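Local coordinates for Nrps/pks (Streptomyces albus, PDB 4OPE), which probably catalyses decarboxylative Claisen condensation as a ketosynthase domain that extends the polyketide chain in oxazolomycin biosynthesis, at residues A482-M494 against V554-Y568. Residues are numbered along the deposited sequence; the frame is centred on the assembly and turned at random.
Sequences AAVAATLLTREPM and VAAPAGAPRVSLPGY
The carbonyl oxygen of Pro566 is gripped end-on by both terminal nitrogens of Arg491, with NH1 at 2.9 Å and NH2 at 3.1 Å from that O. NH1 lies in the carbonyl plane, whereas NH2 sits well above it. NH2 also donates to Leu565 O at 3.0 Å, again from above the carbonyl plane in a bent bond, and to a water that takes a second proton from Leu565 N, so one flat guanidinium serves three acceptors around its edge. An extended chain from CG to NE carries the group to the loop, and Leu488 CD2 sits above one face, displaced toward its rim. A leucine in place of Arg491 would probably leave both carbonyls and the water without these donors and this part of the loop free to shift. Back within helix 481-488, Thr487 OG1 accepts a nearly straight hydrogen bond from Val563 N (3.2 Å, 172°). With CG2 anti to the backbone N, Thr487 turns that methyl onto Leu565 CD1, 3.5 Å away. Ala486 CB meets Ala560 CB at 3.5 Å. Selenomethionine Met494 makes an oblique Met-aromatic contact with Tyr568, whose hydroxyl is hydrogen-bonded to Arg456 N. This irregular loop over helix 481-488 is consistent with the α/β linker domain flanking the thiolase-fold core in modular ketosynthases.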
ATOM      1  N   ALA A 482      17.565  20.107 -32.771  1.00 40.42           N
ATOM      2  CA  ALA A 482      18.520  19.177 -32.185  1.00 40.24           C
ATOM      3  C   ALA A 482      17.920  18.466 -30.995  1.00 40.60           C
ATOM      4  O   ALA A 482      18.259  17.328 -30.728  1.00 46.02           O
ATOM      5  CB  ALA A 482      19.795  19.897 -31.796  1.00 40.01           C
ATOM      6  N   ALA A 483      17.031  19.150 -30.297  1.00 40.03           N
ATOM      7  CA  ALA A 483      16.350  18.623 -29.129  1.00 39.85           C
ATOM      8  C   ALA A 483      15.316  17.564 -29.535  1.00 37.97           C
ATOM      9  O   ALA A 483      15.094  16.567 -28.831  1.00 37.08           O
ATOM     10  CB  ALA A 483      15.680  19.773 -28.355  1.00 38.79           C
ATOM     11  N   VAL A 484      14.678  17.794 -30.673  1.00 36.21           N
ATOM     12  CA  VAL A 484      13.694  16.869 -31.155  1.00 34.77           C
ATOM     13  C   VAL A 484      14.406  15.583 -31.521  1.00 34.72           C
ATOM     14  O   VAL A 484      13.985  14.502 -31.144  1.00 34.95           O
ATOM     15  CB  VAL A 484      12.955  17.450 -32.356  1.00 35.51           C
ATOM     16  CG1 VAL A 484      12.104  16.385 -33.036  1.00 36.34           C
ATOM     17  CG2 VAL A 484      12.056  18.601 -31.920  1.00 37.13           C
ATOM     18  N   ALA A 485      15.485  15.719 -32.268  1.00 33.76           N
ATOM     19  CA  ALA A 485      16.348  14.595 -32.624  1.00 34.69           C
ATOM     20  C   ALA A 485      16.828  13.849 -31.403  1.00 34.76           C
ATOM     21  O   ALA A 485      16.698  12.626 -31.342  1.00 34.17           O
ATOM     22  CB  ALA A 485      17.576  15.096 -33.401  1.00 34.57           C
ATOM     23  N   ALA A 486      17.408  14.589 -30.455  1.00 34.55           N
ATOM     24  CA  ALA A 486      18.015  13.969 -29.274  1.00 36.14           C
ATOM     25  C   ALA A 486      16.972  13.154 -28.510  1.00 36.72           C
ATOM     26  O   ALA A 486      17.229  12.021 -28.133  1.00 37.18           O
ATOM     27  CB  ALA A 486      18.671  14.999 -28.355  1.00 35.41           C
ATOM     28  N   THR A 487      15.793  13.733 -28.330  1.00 35.42           N
ATOM     29  CA  THR A 487      14.780  13.134 -27.512  1.00 35.94           C
ATOM     30  C   THR A 487      14.356  11.777 -28.057  1.00 37.00           C
ATOM     31  O   THR A 487      14.270  10.790 -27.312  1.00 39.75           O
ATOM     32  CB  THR A 487      13.576  14.080 -27.392  1.00 35.76           C
ATOM     33  OG1 THR A 487      13.958  15.221 -26.588  1.00 35.62           O
ATOM     34  CG2 THR A 487      12.378  13.376 -26.779  1.00 34.58           C
ATOM     35  N   LEU A 488      14.148  11.717 -29.360  1.00 35.58           N
ATOM     36  CA  LEU A 488      13.696  10.501 -30.009  1.00 34.57           C
ATOM     37  C   LEU A 488      14.726   9.394 -29.946  1.00 36.17           C
ATOM     38  O   LEU A 488      14.385   8.221 -29.867  1.00 34.44           O
ATOM     39  CB  LEU A 488      13.334  10.787 -31.457  1.00 34.47           C
ATOM     40  CG  LEU A 488      12.069  11.651 -31.592  1.00 33.10           C
ATOM     41  CD1 LEU A 488      11.988  12.255 -32.980  1.00 33.83           C
ATOM     42  CD2 LEU A 488      10.808  10.868 -31.248  1.00 32.29           C
ATOM     43  N   LEU A 489      15.991   9.776 -29.918  1.00 38.20           N
ATOM     44  CA  LEU A 489      17.058   8.796 -29.819  1.00 38.13           C
ATOM     45  C   LEU A 489      17.229   8.229 -28.406  1.00 37.86           C
ATOM     46  O   LEU A 489      18.025   7.294 -28.206  1.00 39.84           O
ATOM     47  CB  LEU A 489      18.366   9.383 -30.307  1.00 38.52           C
ATOM     48  CG  LEU A 489      18.316   9.746 -31.790  1.00 40.37           C
ATOM     49  CD1 LEU A 489      19.573  10.503 -32.209  1.00 41.28           C
ATOM     50  CD2 LEU A 489      18.128   8.463 -32.594  1.00 40.78           C
ATOM     51  N   THR A 490      16.487   8.735 -27.439  1.00 34.46           N
ATOM     52  CA  THR A 490      16.515   8.091 -26.137  1.00 34.67           C
ATOM     53  C   THR A 490      15.434   7.033 -26.028  1.00 35.39           C
ATOM     54  O   THR A 490      15.402   6.261 -25.063  1.00 36.35           O
ATOM     55  CB  THR A 490      16.271   9.089 -25.020  1.00 33.76           C
ATOM     56  OG1 THR A 490      14.874   9.458 -25.030  1.00 32.88           O
ATOM     57  CG2 THR A 490      17.172  10.281 -25.212  1.00 31.77           C
ATOM     58  N   ARG A 491      14.558   6.985 -27.016  1.00 34.33           N
ATOM     59  CA  ARG A 491      13.467   6.053 -26.954  1.00 35.72           C
ATOM     60  C   ARG A 491      13.832   4.652 -27.355  1.00 35.65           C
ATOM     61  O   ARG A 491      14.603   4.428 -28.265  1.00 39.53           O
ATOM     62  CB  ARG A 491      12.321   6.551 -27.833  1.00 37.41           C
ATOM     63  CG  ARG A 491      11.646   7.757 -27.209  1.00 37.54           C
ATOM     64  CD  ARG A 491      10.351   8.088 -27.917  1.00 37.71           C
ATOM     65  NE  ARG A 491       9.783   9.282 -27.328  1.00 37.66           N
ATOM     66  CZ  ARG A 491       8.582   9.747 -27.594  1.00 37.45           C
ATOM     67  NH1 ARG A 491       7.784   9.122 -28.490  1.00 38.77           N
ATOM     68  NH2 ARG A 491       8.206  10.853 -26.974  1.00 35.19           N
ATOM     69  N   GLU A 492      13.203   3.686 -26.726  1.00 36.76           N
ATOM     70  CA  GLU A 492      13.533   2.297 -26.975  1.00 37.51           C
ATOM     71  C   GLU A 492      13.267   1.940 -28.448  1.00 39.72           C
ATOM     72  O   GLU A 492      12.199   2.242 -28.989  1.00 39.08           O
ATOM     73  CB  GLU A 492      12.738   1.423 -26.056  1.00 37.67           C
ATOM     74  CG  GLU A 492      12.971  -0.024 -26.299  1.00 41.53           C
ATOM     75  CD  GLU A 492      12.200  -0.892 -25.335  1.00 43.70           C
ATOM     76  OE1 GLU A 492      12.213  -0.618 -24.088  1.00 41.82           O
ATOM     77  OE2 GLU A 492      11.616  -1.865 -25.862  1.00 41.65           O
ATOM     78  N   PRO A 493      14.268   1.338 -29.116  1.00 41.42           N
ATOM     79  CA  PRO A 493      14.141   1.010 -30.546  1.00 39.61           C
ATOM     80  C   PRO A 493      13.309  -0.236 -30.741  1.00 39.33           C
ATOM     81  O   PRO A 493      13.517  -1.231 -30.053  1.00 39.69           O
ATOM     82  CB  PRO A 493      15.602   0.750 -30.990  1.00 39.47           C
ATOM     83  CG  PRO A 493      16.450   1.315 -29.903  1.00 40.02           C
ATOM     84  CD  PRO A 493      15.653   1.168 -28.642  1.00 40.62           C
HETATM   85  N   MSE A 494      12.398  -0.181 -31.694  1.00 38.69           N
HETATM   86  CA  MSE A 494      11.550  -1.294 -32.023  1.00 39.08           C
HETATM   87  C   MSE A 494      11.713  -1.731 -33.477  1.00 41.66           C
HETATM   88  O   MSE A 494      12.571  -1.247 -34.222  1.00 40.18           O
HETATM   89  CB  MSE A 494      10.182  -0.727 -31.763  1.00 40.16           C
HETATM   90  CG  MSE A 494       9.925  -0.350 -30.301  1.00 41.23           C
HETATM   91 SE   MSE A 494       7.994   0.068 -30.100  0.77 43.99          SE
HETATM   92  CE  MSE A 494       8.167   0.902 -28.330  1.00 45.01           C
ATOM     93  N   VAL A 554      21.272   4.186 -32.694  1.00 41.82           N
ATOM     94  CA  VAL A 554      22.053   5.385 -32.765  1.00 43.15           C
ATOM     95  C   VAL A 554      22.005   6.090 -31.395  1.00 43.26           C
ATOM     96  O   VAL A 554      20.952   6.247 -30.801  1.00 41.93           O
ATOM     97  CB  VAL A 554      21.458   6.276 -33.865  1.00 46.28           C
ATOM     98  CG1 VAL A 554      22.010   7.695 -33.753  1.00 49.45           C
ATOM     99  CG2 VAL A 554      21.696   5.654 -35.243  1.00 44.82           C
ATOM    100  N   ALA A 555      23.152   6.510 -30.888  1.00 46.90           N
ATOM    101  CA  ALA A 555      23.222   7.168 -29.591  1.00 50.70           C
ATOM    102  C   ALA A 555      22.780   8.599 -29.719  1.00 58.42           C
ATOM    103  O   ALA A 555      23.109   9.275 -30.720  1.00 64.98           O
ATOM    104  CB  ALA A 555      24.646   7.141 -29.066  1.00 52.39           C
ATOM    105  N   ALA A 556      22.049   9.065 -28.710  1.00 65.10           N
ATOM    106  CA  ALA A 556      21.765  10.507 -28.553  1.00 70.90           C
ATOM    107  C   ALA A 556      23.028  11.203 -28.023  1.00 71.24           C
ATOM    108  O   ALA A 556      23.744  10.655 -27.158  1.00 68.48           O
ATOM    109  CB  ALA A 556      20.587  10.749 -27.604  1.00 72.40           C
ATOM    110  N   PRO A 557      23.320  12.394 -28.563  1.00 75.12           N
ATOM    111  CA  PRO A 557      24.489  13.150 -28.100  1.00 75.74           C
ATOM    112  C   PRO A 557      24.431  13.535 -26.616  1.00 69.93           C
ATOM    113  O   PRO A 557      23.396  13.933 -26.113  1.00 71.36           O
ATOM    114  CB  PRO A 557      24.486  14.398 -28.998  1.00 75.81           C
ATOM    115  CG  PRO A 557      23.778  13.971 -30.239  1.00 77.82           C
ATOM    116  CD  PRO A 557      22.759  12.945 -29.815  1.00 76.51           C
ATOM    117  N   ALA A 558      25.553  13.379 -25.936  1.00 71.54           N
ATOM    118  CA  ALA A 558      25.702  13.787 -24.552  1.00 76.15           C
ATOM    119  C   ALA A 558      25.262  15.235 -24.330  1.00 72.43           C
ATOM    120  O   ALA A 558      25.587  16.132 -25.123  1.00 64.21           O
ATOM    121  CB  ALA A 558      27.161  13.626 -24.121  1.00 79.65           C
ATOM    122  N   GLY A 559      24.508  15.442 -23.251  1.00 74.82           N
ATOM    123  CA  GLY A 559      24.183  16.775 -22.765  1.00 74.24           C
ATOM    124  C   GLY A 559      23.088  17.502 -23.521  1.00 74.72           C
ATOM    125  O   GLY A 559      22.662  18.573 -23.097  1.00 79.47           O
ATOM    126  N   ALA A 560      22.606  16.919 -24.618  1.00 69.36           N
ATOM    127  CA  ALA A 560      21.630  17.573 -25.466  1.00 64.45           C
ATOM    128  C   ALA A 560      20.405  18.000 -24.661  1.00 65.17           C
ATOM    129  O   ALA A 560      19.954  17.292 -23.750  1.00 59.08           O
ATOM    130  CB  ALA A 560      21.212  16.648 -26.598  1.00 65.67           C
ATOM    131  N   PRO A 561      19.852  19.157 -25.005  1.00 63.66           N
ATOM    132  CA  PRO A 561      18.646  19.563 -24.320  1.00 63.10           C
ATOM    133  C   PRO A 561      17.455  18.697 -24.764  1.00 60.45           C
ATOM    134  O   PRO A 561      17.448  18.189 -25.888  1.00 57.34           O
ATOM    135  CB  PRO A 561      18.476  20.999 -24.787  1.00 66.77           C
ATOM    136  CG  PRO A 561      19.016  20.985 -26.212  1.00 70.98           C
ATOM    137  CD  PRO A 561      20.065  19.899 -26.266  1.00 67.08           C
ATOM    138  N   ARG A 562      16.449  18.523 -23.903  1.00 59.26           N
ATOM    139  CA  ARG A 562      15.296  17.729 -24.305  1.00 57.21           C
ATOM    140  C   ARG A 562      13.947  18.436 -24.313  1.00 50.42           C
ATOM    141  O   ARG A 562      13.731  19.450 -23.681  1.00 52.22           O
ATOM    142  CB  ARG A 562      15.283  16.423 -23.531  1.00 64.84           C
ATOM    143  CG  ARG A 562      16.457  15.537 -23.993  1.00 74.12           C
ATOM    144  CD  ARG A 562      16.435  14.129 -23.421  1.00 73.48           C
ATOM    145  NE  ARG A 562      16.240  14.098 -21.961  1.00 71.05           N
ATOM    146  CZ  ARG A 562      17.000  13.406 -21.100  1.00 72.71           C
ATOM    147  NH1 ARG A 562      18.030  12.666 -21.502  1.00 72.30           N
ATOM    148  NH2 ARG A 562      16.718  13.430 -19.810  1.00 71.55           N
ATOM    149  N   VAL A 563      13.044  17.881 -25.092  1.00 47.71           N
ATOM    150  CA  VAL A 563      11.685  18.350 -25.188  1.00 46.16           C
ATOM    151  C   VAL A 563      10.751  17.173 -25.091  1.00 44.25           C
ATOM    152  O   VAL A 563      11.133  16.015 -25.287  1.00 47.12           O
ATOM    153  CB  VAL A 563      11.432  19.101 -26.499  1.00 49.06           C
ATOM    154  CG1 VAL A 563      12.314  20.332 -26.524  1.00 53.62           C
ATOM    155  CG2 VAL A 563      11.711  18.246 -27.725  1.00 46.35           C
ATOM    156  N   SER A 564       9.514  17.484 -24.788  1.00 41.44           N
ATOM    157  CA  SER A 564       8.487  16.486 -24.616  1.00 38.90           C
ATOM    158  C   SER A 564       7.807  16.345 -25.926  1.00 38.45           C
ATOM    159  O   SER A 564       7.292  17.325 -26.444  1.00 43.62           O
ATOM    160  CB  SER A 564       7.486  17.035 -23.648  1.00 39.54           C
ATOM    161  OG  SER A 564       8.115  17.357 -22.428  1.00 45.26           O
ATOM    162  N   LEU A 565       7.809  15.144 -26.478  1.00 36.69           N
ATOM    163  CA  LEU A 565       7.144  14.847 -27.737  1.00 35.80           C
ATOM    164  C   LEU A 565       6.081  13.821 -27.488  1.00 34.70           C
ATOM    165  O   LEU A 565       6.169  13.046 -26.534  1.00 36.12           O
ATOM    166  CB  LEU A 565       8.127  14.262 -28.740  1.00 38.10           C
ATOM    167  CG  LEU A 565       9.386  15.099 -29.018  1.00 40.49           C
ATOM    168  CD1 LEU A 565      10.505  14.247 -29.561  1.00 41.77           C
ATOM    169  CD2 LEU A 565       9.096  16.245 -29.984  1.00 40.30           C
ATOM    170  N   PRO A 566       5.080  13.755 -28.372  1.00 32.13           N
ATOM    171  CA  PRO A 566       4.026  12.797 -28.145  1.00 30.79           C
ATOM    172  C   PRO A 566       4.561  11.392 -27.872  1.00 32.37           C
ATOM    173  O   PRO A 566       5.531  10.952 -28.495  1.00 35.50           O
ATOM    174  CB  PRO A 566       3.237  12.855 -29.418  1.00 30.86           C
ATOM    175  CG  PRO A 566       3.473  14.235 -29.946  1.00 31.74           C
ATOM    176  CD  PRO A 566       4.869  14.578 -29.567  1.00 31.31           C
ATOM    177  N   GLY A 567       3.936  10.691 -26.944  1.00 32.95           N
ATOM    178  CA  GLY A 567       4.379   9.368 -26.558  1.00 34.52           C
ATOM    179  C   GLY A 567       3.883   8.282 -27.509  1.00 35.80           C
ATOM    180  O   GLY A 567       3.077   8.552 -28.401  1.00 34.90           O
ATOM    181  N   TYR A 568       4.375   7.055 -27.311  1.00 35.10           N
ATOM    182  CA  TYR A 568       4.040   5.940 -28.181  1.00 35.78           C
ATOM    183  C   TYR A 568       2.525   5.771 -28.305  1.00 35.21           C
ATOM    184  O   TYR A 568       1.842   5.714 -27.314  1.00 32.25           O
ATOM    185  CB  TYR A 568       4.632   4.649 -27.614  1.00 37.37           C
ATOM    186  CG  TYR A 568       4.438   3.454 -28.502  1.00 37.67           C
ATOM    187  CD1 TYR A 568       5.273   3.231 -29.567  1.00 39.63           C
ATOM    188  CD2 TYR A 568       3.441   2.538 -28.269  1.00 40.07           C
ATOM    189  CE1 TYR A 568       5.144   2.113 -30.365  1.00 38.88           C
ATOM    190  CE2 TYR A 568       3.272   1.436 -29.089  1.00 39.64           C
ATOM    191  CZ  TYR A 568       4.133   1.245 -30.148  1.00 39.16           C
ATOM    192  OH  TYR A 568       4.012   0.183 -30.992  1.00 38.20           O
TER
HETATM  193  O   HOH W   1       9.214  12.960 -24.878  1.00 33.68           O